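Local coordinates for trans-2-enoyl-CoA reductase [NADH] (Treponema denticola ATCC 35405, PDB 4GGO), which reduces the carbon-carbon double bond of crotonyl-CoA and longer trans-2-enoyl-CoA substrates with NADH, a step of bacterial type II fatty acid synthesis, at residues 60-65 against 278-283; 64-69 against 230-235; 29-34 against 310-315; 93-98 against 380-385; 307-310 against 316-319. All coordinates share one frame; numbering follows the deposited sequence.

From the N terminus, the earliest of these segments lies on helix 21-38, whose residues 29-34 wait for 310-315; this closure, contact 3, makes a long loop that holds contacts 1 and 2. Both of these start on helix 61-74: contact 2 closes at strand 227-233, contact 1 later, in the loop following strand 270-276. Contact 4 ties the start of helix 95-110 to the turn after helix 371-380, so it crosses contacts 1, 2 and 3 and encloses contact 5, a short local closure at the start of helix 311-323. Helix 311-323 meets helix 21-38 in contact 3 and also packs on helix 61-74.

Contact 1. Residues 60-65 against 278-283; sequences NGYGLA and KGLVTR
At the NAD+ site of this Rossmann-fold reductase, Tyr-62 stretches across from the first turn of helix 61-74 to meet Lys-278 and Leu-280. Its hydroxyl donates to the backbone carbonyl of Lys-278, with OH and O 2.9 Å apart. The acceptor lies at the edge of the ring and in its plane, whereas the hydroxyl sits above the carbonyl plane, 45° out of it. The same OH brushes the side of the lysine chain, 3.4 Å from Lys-278 CG. Leu-280 comes from the opposite direction: its CD2 is 3.7 Å from Tyr-62 CE2, and its CD1 lies over one ring face.

Both segments follow parallel strands of the central sheet, one as the start of a helix, the other as a loop. Residues 57-62, the glycine-rich turn after strand 52-56, bind NAD+, and Gly-61 makes the bend there with a positive phi. Residues 280-282, after strand 270-276, bind the same cofactor, so Tyr-62 links the two NAD+-binding segments, through Leu-280 and the neighbouring Lys-278.

The residue that supplies this carbonyl has several further bonds. Lys-278 bends at chi3 and chi4 (-67° and -69°), which swings NZ back to Gly-279 O at 2.9 Å, nearly in line with that C=O bond. Lys-278 N is bonded to Gln-314 OE1 of helix 311-323, and Gly-279 N to Glu-344 OE1.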
# COMPACT_ATOMS: atom_id res chain seq x y z
N ASN A 60 -1.69 6.90 1.09
CA ASN A 60 -0.72 6.56 0.06
C ASN A 60 -0.78 5.10 -0.38
O ASN A 60 -1.38 4.27 0.30
CB ASN A 60 0.70 6.90 0.53
CG ASN A 60 1.23 5.89 1.53
OD1 ASN A 60 0.81 5.85 2.68
ND2 ASN A 60 2.19 5.07 1.09
N GLY A 61 -0.14 4.81 -1.51
CA GLY A 61 -0.01 3.45 -2.00
C GLY A 61 -1.32 2.73 -2.22
O GLY A 61 -2.27 3.29 -2.76
N TYR A 62 -1.36 1.47 -1.78
CA TYR A 62 -2.53 0.62 -1.98
C TYR A 62 -3.74 1.11 -1.19
O TYR A 62 -4.88 0.91 -1.60
CB TYR A 62 -2.19 -0.83 -1.61
CG TYR A 62 -1.28 -1.51 -2.61
CD1 TYR A 62 -1.51 -1.41 -3.98
CD2 TYR A 62 -0.18 -2.25 -2.19
CE1 TYR A 62 -0.69 -2.03 -4.90
CE2 TYR A 62 0.66 -2.87 -3.10
CZ TYR A 62 0.40 -2.76 -4.45
OH TYR A 62 1.22 -3.38 -5.37
N GLY A 63 -3.48 1.74 -0.05
CA GLY A 63 -4.55 2.29 0.76
C GLY A 63 -5.27 3.41 0.05
O GLY A 63 -6.50 3.42 -0.04
N LEU A 64 -4.50 4.37 -0.47
CA LEU A 64 -5.06 5.49 -1.23
C LEU A 64 -5.83 5.01 -2.45
O LEU A 64 -6.92 5.50 -2.75
CB LEU A 64 -3.94 6.44 -1.65
CG LEU A 64 -4.32 7.60 -2.58
CD1 LEU A 64 -5.36 8.49 -1.93
CD2 LEU A 64 -3.09 8.40 -2.97
N ALA A 65 -5.26 4.04 -3.17
CA ALA A 65 -5.90 3.49 -4.36
C ALA A 65 -7.20 2.77 -4.00
O ALA A 65 -8.15 2.76 -4.78
CB ALA A 65 -4.95 2.56 -5.10
N LYS A 278 1.18 -7.07 -5.83
CA LYS A 278 2.43 -7.10 -6.57
C LYS A 278 3.50 -6.25 -5.90
O LYS A 278 3.21 -5.46 -5.00
CB LYS A 278 2.22 -6.62 -8.01
CG LYS A 278 2.11 -5.11 -8.16
CD LYS A 278 1.91 -4.71 -9.62
CE LYS A 278 3.14 -5.00 -10.46
NZ LYS A 278 4.28 -4.10 -10.11
N GLY A 279 4.74 -6.41 -6.34
CA GLY A 279 5.85 -5.64 -5.80
C GLY A 279 5.84 -4.22 -6.34
O GLY A 279 5.46 -3.98 -7.48
N LEU A 280 6.26 -3.28 -5.50
CA LEU A 280 6.29 -1.88 -5.87
C LEU A 280 7.37 -1.15 -5.08
O LEU A 280 7.85 -1.65 -4.07
CB LEU A 280 4.94 -1.21 -5.62
CG LEU A 280 4.62 -0.81 -4.18
CD1 LEU A 280 3.48 0.19 -4.14
CD2 LEU A 280 4.28 -2.02 -3.32
N VAL A 281 7.73 0.04 -5.54
CA VAL A 281 8.70 0.86 -4.83
C VAL A 281 8.10 1.38 -3.54
O VAL A 281 7.08 2.07 -3.55
CB VAL A 281 9.16 2.06 -5.68
CG1 VAL A 281 10.12 2.94 -4.87
CG2 VAL A 281 9.82 1.59 -6.96
N THR A 282 8.72 1.03 -2.41
CA THR A 282 8.28 1.54 -1.12
C THR A 282 9.41 2.28 -0.42
O THR A 282 10.54 2.32 -0.92
CB THR A 282 7.76 0.42 -0.20
OG1 THR A 282 8.84 -0.46 0.15
CG2 THR A 282 6.66 -0.38 -0.88
N ARG A 283 9.10 2.87 0.73
CA ARG A 283 10.08 3.62 1.51
C ARG A 283 11.25 2.73 1.93
O ARG A 283 12.38 3.20 2.07
CB ARG A 283 9.41 4.23 2.74
CG ARG A 283 10.31 5.11 3.58
CD ARG A 283 9.62 5.50 4.88
NE ARG A 283 10.45 6.37 5.70
CZ ARG A 283 10.34 7.70 5.75
NH1 ARG A 283 9.42 8.31 5.00
NH2 ARG A 283 11.14 8.41 6.53

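Contact 2. Residues 64-69 against 230-235; sequences LASRIT and LAYSYI
Ser-66 on helix 61-74 and Tyr-232 on strand 227-233 meet through their hydroxyls, in a contact that is almost wholly polar. The tyrosine is the donor: its OH lies 2.9 Å from Ser-66 OG, which sits at the edge of the ring and in its plane. Ser-66 OG has a second bond, to the carbonyl O of Tyr-62 one turn earlier in the same helix. With chi1 at -57°, the serine oxygen is tucked beside its own backbone N, a position from which it can serve both partners.

Van der Waals contact across the pair is slight. Ser-66 OG also lies 3.4 Å from Tyr-232 CE2, and Ser-66 CB is 3.9 Å from Tyr-232 OH. Neighbours add to the packing: Tyr-62 rests against the tyrosine ring, and Leu-318 of helix 311-323 packs against its hydroxyl end.

Within the helix, a backbone and a side-chain bond converge on one carbonyl. Ala-65 O accepts from Thr-69 N at 2.9 Å and from Thr-69 OG1 at 2.7 Å, the two donors arriving from opposite faces of the carbonyl plane.

The main chains stay well apart, with Ser-66 CA and Leu-230 CA, the nearest such pair, separated by 10.6 Å, so the length of a tyrosine spans the gap between helix and sheet. Further along, Tyr-234 binds substrate. Since Ser-66 OG accepts from Tyr-232 and is bonded to a carbonyl, the three groups form a directional chain of hydrogen bonds that should fix the rotation of both hydroxyls.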
# COMPACT_ATOMS: atom_id res chain seq x y z
N LEU A 64 -4.50 4.37 -0.47
CA LEU A 64 -5.06 5.49 -1.23
C LEU A 64 -5.83 5.01 -2.45
O LEU A 64 -6.92 5.50 -2.75
CB LEU A 64 -3.94 6.44 -1.65
CG LEU A 64 -4.32 7.60 -2.58
CD1 LEU A 64 -5.36 8.49 -1.93
CD2 LEU A 64 -3.09 8.40 -2.97
N ALA A 65 -5.26 4.04 -3.17
CA ALA A 65 -5.90 3.49 -4.36
C ALA A 65 -7.20 2.77 -4.00
O ALA A 65 -8.15 2.76 -4.78
CB ALA A 65 -4.95 2.56 -5.10
N SER A 66 -7.22 2.17 -2.81
CA SER A 66 -8.40 1.46 -2.33
C SER A 66 -9.55 2.42 -2.03
O SER A 66 -10.71 2.12 -2.30
CB SER A 66 -8.07 0.64 -1.09
OG SER A 66 -7.01 -0.27 -1.35
N ARG A 67 -9.21 3.58 -1.46
CA ARG A 67 -10.22 4.58 -1.14
C ARG A 67 -10.74 5.22 -2.42
O ARG A 67 -11.94 5.42 -2.58
CB ARG A 67 -9.65 5.64 -0.20
CG ARG A 67 -10.71 6.38 0.60
CD ARG A 67 -10.12 7.50 1.44
NE ARG A 67 -11.15 8.19 2.21
CZ ARG A 67 -10.94 9.27 2.96
NH1 ARG A 67 -9.72 9.79 3.05
NH2 ARG A 67 -11.94 9.82 3.62
N ILE A 68 -9.82 5.54 -3.33
CA ILE A 68 -10.17 6.14 -4.61
C ILE A 68 -11.06 5.22 -5.45
O ILE A 68 -12.04 5.66 -6.05
CB ILE A 68 -8.91 6.54 -5.41
CG1 ILE A 68 -8.20 7.70 -4.72
CG2 ILE A 68 -9.26 6.90 -6.84
CD1 ILE A 68 -6.93 8.14 -5.42
N THR A 69 -10.71 3.93 -5.50
CA THR A 69 -11.49 2.96 -6.25
C THR A 69 -12.90 2.82 -5.68
O THR A 69 -13.88 2.78 -6.42
CB THR A 69 -10.81 1.57 -6.28
OG1 THR A 69 -9.50 1.69 -6.87
CG2 THR A 69 -11.63 0.59 -7.10
N LEU A 230 -9.84 -6.88 4.30
CA LEU A 230 -8.61 -7.34 3.66
C LEU A 230 -7.38 -6.71 4.31
O LEU A 230 -7.42 -5.56 4.74
CB LEU A 230 -8.61 -6.98 2.17
CG LEU A 230 -9.84 -7.33 1.33
CD1 LEU A 230 -9.63 -6.89 -0.11
CD2 LEU A 230 -10.12 -8.82 1.39
N ALA A 231 -6.30 -7.48 4.37
CA ALA A 231 -5.00 -6.95 4.76
C ALA A 231 -4.01 -7.22 3.64
O ALA A 231 -3.87 -8.36 3.20
CB ALA A 231 -4.54 -7.58 6.06
N TYR A 232 -3.35 -6.18 3.17
CA TYR A 232 -2.42 -6.31 2.05
C TYR A 232 -1.08 -6.88 2.49
O TYR A 232 -0.63 -6.62 3.61
CB TYR A 232 -2.24 -4.96 1.35
CG TYR A 232 -3.50 -4.47 0.68
CD1 TYR A 232 -4.37 -5.36 0.06
CD2 TYR A 232 -3.82 -3.12 0.66
CE1 TYR A 232 -5.53 -4.91 -0.55
CE2 TYR A 232 -4.98 -2.66 0.05
CZ TYR A 232 -5.83 -3.57 -0.56
OH TYR A 232 -6.98 -3.13 -1.17
N SER A 233 -0.47 -7.66 1.61
CA SER A 233 0.80 -8.31 1.92
C SER A 233 1.59 -8.58 0.64
O SER A 233 1.20 -8.16 -0.44
CB SER A 233 0.56 -9.61 2.68
OG SER A 233 1.78 -10.22 3.04
N TYR A 234 2.70 -9.29 0.78
CA TYR A 234 3.57 -9.57 -0.35
C TYR A 234 4.31 -10.89 -0.15
O TYR A 234 4.72 -11.21 0.96
CB TYR A 234 4.57 -8.42 -0.55
CG TYR A 234 5.41 -8.52 -1.80
CD1 TYR A 234 4.81 -8.62 -3.05
CD2 TYR A 234 6.79 -8.50 -1.74
CE1 TYR A 234 5.57 -8.71 -4.20
CE2 TYR A 234 7.56 -8.59 -2.88
CZ TYR A 234 6.95 -8.69 -4.11
OH TYR A 234 7.72 -8.77 -5.25
N ILE A 235 4.48 -11.65 -1.23
CA ILE A 235 5.18 -12.92 -1.16
C ILE A 235 6.52 -12.83 -1.89
O ILE A 235 7.54 -13.30 -1.39
CB ILE A 235 4.31 -14.06 -1.74
CG1 ILE A 235 3.18 -14.41 -0.77
CG2 ILE A 235 5.15 -15.30 -2.00
CD1 ILE A 235 2.27 -15.51 -1.25

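Contact 3. Residues 29-34 against 310-315; sequences EDQIEY and GCIEQI
Ile-312 projects from helix 311-323 into the angle between Gln-31 and Tyr-34, which stand one turn apart on helix 21-38. Its CG1 approaches the backbone of that helix, 3.7 Å from Gln-31 O, and lies 4.0 Å from Gln-31 CB. Its CG2 meets Tyr-34 CD2 at 3.9 Å, ring and isoleucine sliding past each other in opposite directions. The far end of the tyrosine runs on to Glu-313 and crosses it at about a right angle, with Tyr-34 OH 3.5 Å from Glu-313 CG. Glu-313 OE2 lies over one face of the ring, offset toward the rim, and the carboxylate is turned 56° from the ring plane.

One shell further out, the carboxylate folds back on the residue that caps its own helix. Glu-313 bends at chi2 (81°), bringing OE1 to Gly-310 N at 2.9 Å; the donor comes in from above the carboxylate plane. Gln-31 also packs on Leu-64 and Ile-68, and Ile-315 on Ala-65, so helix 61-74 joins the same cluster.

The axes of the segments 29-34 and 311-315 pass 10.1 Å apart, 33° from parallel. Gly-310 is the N-cap of helix 311-323 and Glu-313 its third residue; the bond from that side chain to the N-cap N-H is as in one half of a capping box, without the reciprocal bond, for which glycine has no side chain.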
# COMPACT_ATOMS: atom_id res chain seq x y z
N GLU A 29 -5.49 13.09 -8.57
CA GLU A 29 -6.43 13.34 -9.67
C GLU A 29 -6.25 12.35 -10.82
O GLU A 29 -7.22 11.91 -11.42
CB GLU A 29 -6.30 14.78 -10.18
CG GLU A 29 -6.89 15.82 -9.25
CD GLU A 29 -6.69 17.23 -9.74
OE1 GLU A 29 -5.71 17.47 -10.48
OE2 GLU A 29 -7.51 18.11 -9.40
N ASP A 30 -4.99 12.02 -11.13
CA ASP A 30 -4.71 11.06 -12.19
C ASP A 30 -5.26 9.68 -11.86
O ASP A 30 -5.73 8.96 -12.74
CB ASP A 30 -3.20 10.97 -12.46
CG ASP A 30 -2.66 12.20 -13.17
OD1 ASP A 30 -3.48 13.03 -13.63
OD2 ASP A 30 -1.43 12.33 -13.28
N GLN A 31 -5.19 9.31 -10.58
CA GLN A 31 -5.72 8.02 -10.15
C GLN A 31 -7.25 8.01 -10.24
O GLN A 31 -7.85 7.00 -10.60
CB GLN A 31 -5.27 7.70 -8.72
CG GLN A 31 -3.78 7.44 -8.59
CD GLN A 31 -3.38 7.07 -7.17
OE1 GLN A 31 -3.92 6.12 -6.59
NE2 GLN A 31 -2.44 7.82 -6.61
N ILE A 32 -7.86 9.15 -9.90
CA ILE A 32 -9.30 9.30 -10.00
C ILE A 32 -9.75 9.19 -11.45
O ILE A 32 -10.73 8.50 -11.76
CB ILE A 32 -9.78 10.64 -9.42
CG1 ILE A 32 -9.46 10.71 -7.92
CG2 ILE A 32 -11.27 10.84 -9.65
CD1 ILE A 32 -9.74 12.06 -7.31
N GLU A 33 -9.03 9.85 -12.35
CA GLU A 33 -9.35 9.82 -13.77
C GLU A 33 -9.25 8.41 -14.33
O GLU A 33 -10.09 8.00 -15.14
CB GLU A 33 -8.46 10.78 -14.56
CG GLU A 33 -8.76 10.79 -16.06
CD GLU A 33 -7.88 11.75 -16.83
OE1 GLU A 33 -7.13 12.53 -16.19
OE2 GLU A 33 -7.93 11.73 -18.08
N TYR A 34 -8.23 7.67 -13.91
CA TYR A 34 -8.08 6.29 -14.35
C TYR A 34 -9.23 5.43 -13.85
O TYR A 34 -9.80 4.63 -14.60
CB TYR A 34 -6.75 5.68 -13.88
CG TYR A 34 -6.61 4.23 -14.26
CD1 TYR A 34 -6.11 3.86 -15.50
CD2 TYR A 34 -6.98 3.21 -13.38
CE1 TYR A 34 -5.98 2.54 -15.86
CE2 TYR A 34 -6.85 1.88 -13.73
CZ TYR A 34 -6.35 1.55 -14.97
OH TYR A 34 -6.22 0.23 -15.33
N GLY A 310 0.49 -0.37 -11.62
CA GLY A 310 0.82 0.44 -10.46
C GLY A 310 -0.24 0.20 -9.40
O GLY A 310 -1.00 -0.77 -9.50
N CYS A 311 -0.29 1.06 -8.40
CA CYS A 311 -1.25 0.89 -7.31
C CYS A 311 -2.70 0.93 -7.78
O CYS A 311 -3.49 0.05 -7.44
CB CYS A 311 -1.03 1.95 -6.23
SG CYS A 311 0.58 1.82 -5.42
N ILE A 312 -3.05 1.95 -8.56
CA ILE A 312 -4.44 2.15 -8.96
C ILE A 312 -4.90 1.07 -9.95
O ILE A 312 -6.07 0.70 -9.97
CB ILE A 312 -4.69 3.58 -9.52
CG1 ILE A 312 -6.19 3.89 -9.54
CG2 ILE A 312 -4.05 3.76 -10.89
CD1 ILE A 312 -6.83 3.92 -8.17
N GLU A 313 -3.97 0.56 -10.76
CA GLU A 313 -4.30 -0.53 -11.68
C GLU A 313 -4.55 -1.81 -10.89
O GLU A 313 -5.50 -2.54 -11.15
CB GLU A 313 -3.19 -0.75 -12.71
CG GLU A 313 -3.07 0.35 -13.76
CD GLU A 313 -2.30 1.56 -13.26
OE1 GLU A 313 -1.66 1.48 -12.19
OE2 GLU A 313 -2.32 2.60 -13.95
N GLN A 314 -3.67 -2.07 -9.92
CA GLN A 314 -3.78 -3.23 -9.04
C GLN A 314 -5.11 -3.27 -8.30
O GLN A 314 -5.80 -4.29 -8.31
CB GLN A 314 -2.65 -3.21 -8.02
CG GLN A 314 -1.38 -3.90 -8.46
CD GLN A 314 -1.33 -5.34 -8.03
OE1 GLN A 314 -1.16 -5.64 -6.84
NE2 GLN A 314 -1.47 -6.26 -8.98
N ILE A 315 -5.47 -2.17 -7.66
CA ILE A 315 -6.63 -2.14 -6.78
C ILE A 315 -7.96 -2.12 -7.55
O ILE A 315 -8.92 -2.77 -7.13
CB ILE A 315 -6.56 -0.96 -5.79
CG1 ILE A 315 -5.26 -1.04 -4.98
CG2 ILE A 315 -7.76 -0.97 -4.87
CD1 ILE A 315 -5.03 -2.39 -4.34

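Contact 4. Residues 93-98 against 380-385; sequences GTPGWY and ASNGFD
The amide of Asn-382 and the pyrrolidine ring of Pro-95 lie side by side and point the same way, with Asn-382 ND2 3.6 Å from Pro-95 CG and 3.9 Å from Pro-95 CD. Within the first segment, two aromatic rings are packed together. Trp-97 CE3 stands 3.6 Å above one face of the Tyr-98 ring, offset toward its rim, while Tyr-98 CE1 lies in the plane of the indole, at its edge.

The other touch across the contact comes from the backbone: Ser-381 O is 3.4 Å from Pro-95 CB. Like the amide contact, this is packing of polar atoms on proline carbons. The polar ends have partners nearby, ND2 of Asn-382 bonding to Asn-18 O and OG of Ser-381 to Asp-377 O. Asn-382 CG is anti to its carbonyl carbon (chi1 -68°), which lays the amide beside the proline.

Tyr-98 OH receives the N-H of Gly-93 at 3.1 Å along a nearly straight line (162°) and is also bonded to Phe-398 O, so it pins the approach to the helix. Thr-94, the N-cap of helix 95-110, is hydrogen-bonded through OG1 to Glu-84 OE1; Glu-84 is important in discriminating NADH against NADPH.

On the other segment, Ala-380 to Gly-383 form a type I turn. Gly-383, at positive phi, is the C-prime residue of a Schellman motif, with Phe-384 N bonded to Leu-379 O and Gly-383 N to Ala-380 O. The contact therefore sets the Schellman-terminated end of helix 371-380 against the proline-led start of helix 95-110.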
# COMPACT_ATOMS: atom_id res chain seq x y z
N GLY A 93 4.47 19.30 4.96
CA GLY A 93 3.68 18.23 5.53
C GLY A 93 4.13 16.93 4.88
O GLY A 93 4.90 16.96 3.92
N THR A 94 3.67 15.80 5.40
CA THR A 94 3.94 14.53 4.75
C THR A 94 3.12 14.47 3.46
O THR A 94 2.06 15.11 3.37
CB THR A 94 3.58 13.34 5.66
OG1 THR A 94 2.22 13.46 6.10
CG2 THR A 94 4.49 13.32 6.88
N PRO A 95 3.60 13.74 2.45
CA PRO A 95 2.86 13.63 1.18
C PRO A 95 1.43 13.13 1.38
O PRO A 95 0.53 13.54 0.65
CB PRO A 95 3.68 12.61 0.37
CG PRO A 95 4.63 11.97 1.35
CD PRO A 95 4.88 13.01 2.40
N GLY A 96 1.23 12.27 2.38
CA GLY A 96 -0.09 11.74 2.67
C GLY A 96 -1.08 12.80 3.11
O GLY A 96 -2.28 12.67 2.89
N TRP A 97 -0.57 13.86 3.73
CA TRP A 97 -1.41 14.97 4.17
C TRP A 97 -2.01 15.67 2.96
O TRP A 97 -3.22 15.91 2.90
CB TRP A 97 -0.60 15.96 5.01
CG TRP A 97 -1.42 17.02 5.68
CD1 TRP A 97 -2.26 16.85 6.75
CD2 TRP A 97 -1.47 18.42 5.35
NE1 TRP A 97 -2.83 18.05 7.09
CE2 TRP A 97 -2.37 19.02 6.26
CE3 TRP A 97 -0.85 19.21 4.38
CZ2 TRP A 97 -2.66 20.39 6.21
CZ3 TRP A 97 -1.14 20.56 4.34
CH2 TRP A 97 -2.03 21.14 5.25
N TYR A 98 -1.16 15.99 1.98
CA TYR A 98 -1.61 16.64 0.76
C TYR A 98 -2.54 15.72 -0.04
O TYR A 98 -3.53 16.17 -0.61
CB TYR A 98 -0.42 17.07 -0.10
CG TYR A 98 0.50 18.04 0.61
CD1 TYR A 98 0.15 19.37 0.76
CD2 TYR A 98 1.72 17.62 1.13
CE1 TYR A 98 0.99 20.27 1.41
CE2 TYR A 98 2.57 18.51 1.77
CZ TYR A 98 2.19 19.83 1.91
OH TYR A 98 3.02 20.71 2.55
N ALA A 380 7.15 10.16 -7.52
CA ALA A 380 5.72 10.47 -7.59
C ALA A 380 5.01 10.23 -6.26
O ALA A 380 3.95 10.80 -6.01
CB ALA A 380 5.05 9.68 -8.70
N SER A 381 5.60 9.40 -5.42
CA SER A 381 5.03 9.12 -4.10
C SER A 381 5.04 10.37 -3.23
O SER A 381 4.26 10.48 -2.28
CB SER A 381 5.81 8.00 -3.41
OG SER A 381 5.68 6.78 -4.12
N ASN A 382 5.91 11.32 -3.56
CA ASN A 382 6.00 12.58 -2.84
C ASN A 382 5.58 13.77 -3.69
O ASN A 382 5.74 14.93 -3.28
CB ASN A 382 7.42 12.78 -2.29
CG ASN A 382 7.76 11.80 -1.19
OD1 ASN A 382 7.87 10.60 -1.43
ND2 ASN A 382 7.93 12.30 0.03
N GLY A 383 5.05 13.50 -4.87
CA GLY A 383 4.53 14.54 -5.74
C GLY A 383 5.54 15.11 -6.71
O GLY A 383 5.32 16.16 -7.31
N PHE A 384 6.67 14.42 -6.88
CA PHE A 384 7.69 14.86 -7.81
C PHE A 384 7.63 14.07 -9.12
O PHE A 384 7.15 12.93 -9.14
CB PHE A 384 9.08 14.74 -7.19
CG PHE A 384 9.27 15.59 -5.97
CD1 PHE A 384 9.51 16.95 -6.09
CD2 PHE A 384 9.22 15.04 -4.70
CE1 PHE A 384 9.69 17.74 -4.96
CE2 PHE A 384 9.39 15.82 -3.57
CZ PHE A 384 9.63 17.17 -3.71
N ASP A 385 8.09 14.69 -10.20
CA ASP A 385 8.19 14.04 -11.51
C ASP A 385 6.83 13.61 -12.09
O ASP A 385 6.77 12.73 -12.96
CB ASP A 385 9.16 12.85 -11.45
CG ASP A 385 9.59 12.37 -12.83
OD1 ASP A 385 9.99 13.21 -13.66
OD2 ASP A 385 9.51 11.15 -13.09

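Contact 5. Residues 307-310 against 316-319; sequences NHEG and TRLY
Glu-309 and Arg-317 cross at about a right angle, and their flat ends meet side-on, the carboxylate and guanidinium planes only 26° apart. The arginine grips with two nitrogens, one to each oxygen: NE reaches Glu-309 OE2 at 2.7 Å, and NH2 reaches Glu-309 OE1 at 2.6 Å. Both bonds are nearly straight. Each oxygen lies almost in the guanidinium plane and is met on its syn side, though the nitrogens stand somewhat out of the carboxylate plane.

Shape makes this possible. Glu-309 is extended beyond CG and reaches straight over from the loop that precedes helix 311-323, while Arg-317 turns at chi3 (71°) and so offers the NE edge of its guanidinium.

Further partners complete the network. OE1 of Glu-309 also accepts from Gln-314 NE2, one turn before the arginine; Arg-317 NH1 makes a salt bridge with Asp-342 OD1, and its guanidinium a cation-pi contact with Trp-343.

Both residues are buried. A bidentate salt bridge of this kind compensates two charges away from solvent; Asp-342 probably helps to keep the arginine protonated, and the arginine in turn should favour the ionised form of Glu-309.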
# COMPACT_ATOMS: atom_id res chain seq x y z
N ASN A 307 1.56 -6.35 -19.01
CA ASN A 307 0.85 -6.65 -17.78
C ASN A 307 1.36 -5.88 -16.56
O ASN A 307 1.10 -6.27 -15.42
CB ASN A 307 0.83 -8.15 -17.49
CG ASN A 307 2.23 -8.74 -17.37
OD1 ASN A 307 3.22 -8.03 -17.47
ND2 ASN A 307 2.30 -10.04 -17.12
N HIS A 308 2.08 -4.78 -16.80
CA HIS A 308 2.55 -3.94 -15.71
C HIS A 308 1.40 -3.22 -15.04
O HIS A 308 0.46 -2.77 -15.70
CB HIS A 308 3.58 -2.93 -16.20
CG HIS A 308 4.00 -1.95 -15.14
ND1 HIS A 308 4.77 -2.31 -14.06
CD2 HIS A 308 3.74 -0.62 -15.00
CE1 HIS A 308 4.97 -1.24 -13.29
NE2 HIS A 308 4.36 -0.21 -13.84
N GLU A 309 1.47 -3.10 -13.71
CA GLU A 309 0.46 -2.39 -12.94
C GLU A 309 1.10 -1.52 -11.87
O GLU A 309 2.13 -1.87 -11.30
CB GLU A 309 -0.50 -3.38 -12.27
CG GLU A 309 -1.42 -4.12 -13.22
CD GLU A 309 -2.29 -5.13 -12.50
OE1 GLU A 309 -1.73 -6.03 -11.84
OE2 GLU A 309 -3.53 -5.01 -12.57
N GLY A 310 0.49 -0.37 -11.62
CA GLY A 310 0.82 0.44 -10.46
C GLY A 310 -0.24 0.20 -9.40
O GLY A 310 -1.00 -0.77 -9.50
N THR A 316 -8.01 -1.40 -8.66
CA THR A 316 -9.19 -1.44 -9.51
C THR A 316 -9.45 -2.86 -10.00
O THR A 316 -10.59 -3.31 -10.05
CB THR A 316 -9.10 -0.48 -10.71
OG1 THR A 316 -7.84 -0.67 -11.38
CG2 THR A 316 -9.22 0.97 -10.25
N ARG A 317 -8.37 -3.57 -10.35
CA ARG A 317 -8.50 -4.97 -10.75
C ARG A 317 -8.96 -5.82 -9.58
O ARG A 317 -9.76 -6.75 -9.74
CB ARG A 317 -7.18 -5.51 -11.32
CG ARG A 317 -7.22 -6.99 -11.67
CD ARG A 317 -6.20 -7.36 -12.74
NE ARG A 317 -4.82 -7.34 -12.25
CZ ARG A 317 -4.20 -8.38 -11.70
NH1 ARG A 317 -4.84 -9.53 -11.55
NH2 ARG A 317 -2.95 -8.27 -11.28
N LEU A 318 -8.46 -5.51 -8.39
CA LEU A 318 -8.86 -6.19 -7.16
C LEU A 318 -10.37 -6.08 -6.92
O LEU A 318 -11.03 -7.08 -6.65
CB LEU A 318 -8.10 -5.62 -5.96
CG LEU A 318 -8.54 -6.13 -4.58
CD1 LEU A 318 -8.22 -7.61 -4.41
CD2 LEU A 318 -7.90 -5.30 -3.48
N TYR A 319 -10.90 -4.87 -7.02
CA TYR A 319 -12.32 -4.63 -6.82
C TYR A 319 -13.16 -5.32 -7.90
O TYR A 319 -14.12 -6.03 -7.60
CB TYR A 319 -12.63 -3.13 -6.83
CG TYR A 319 -12.47 -2.43 -5.50
CD1 TYR A 319 -11.21 -2.21 -4.95
CD2 TYR A 319 -13.57 -1.95 -4.81
CE1 TYR A 319 -11.06 -1.55 -3.73
CE2 TYR A 319 -13.44 -1.29 -3.60
CZ TYR A 319 -12.18 -1.10 -3.07
OH TYR A 319 -12.05 -0.44 -1.86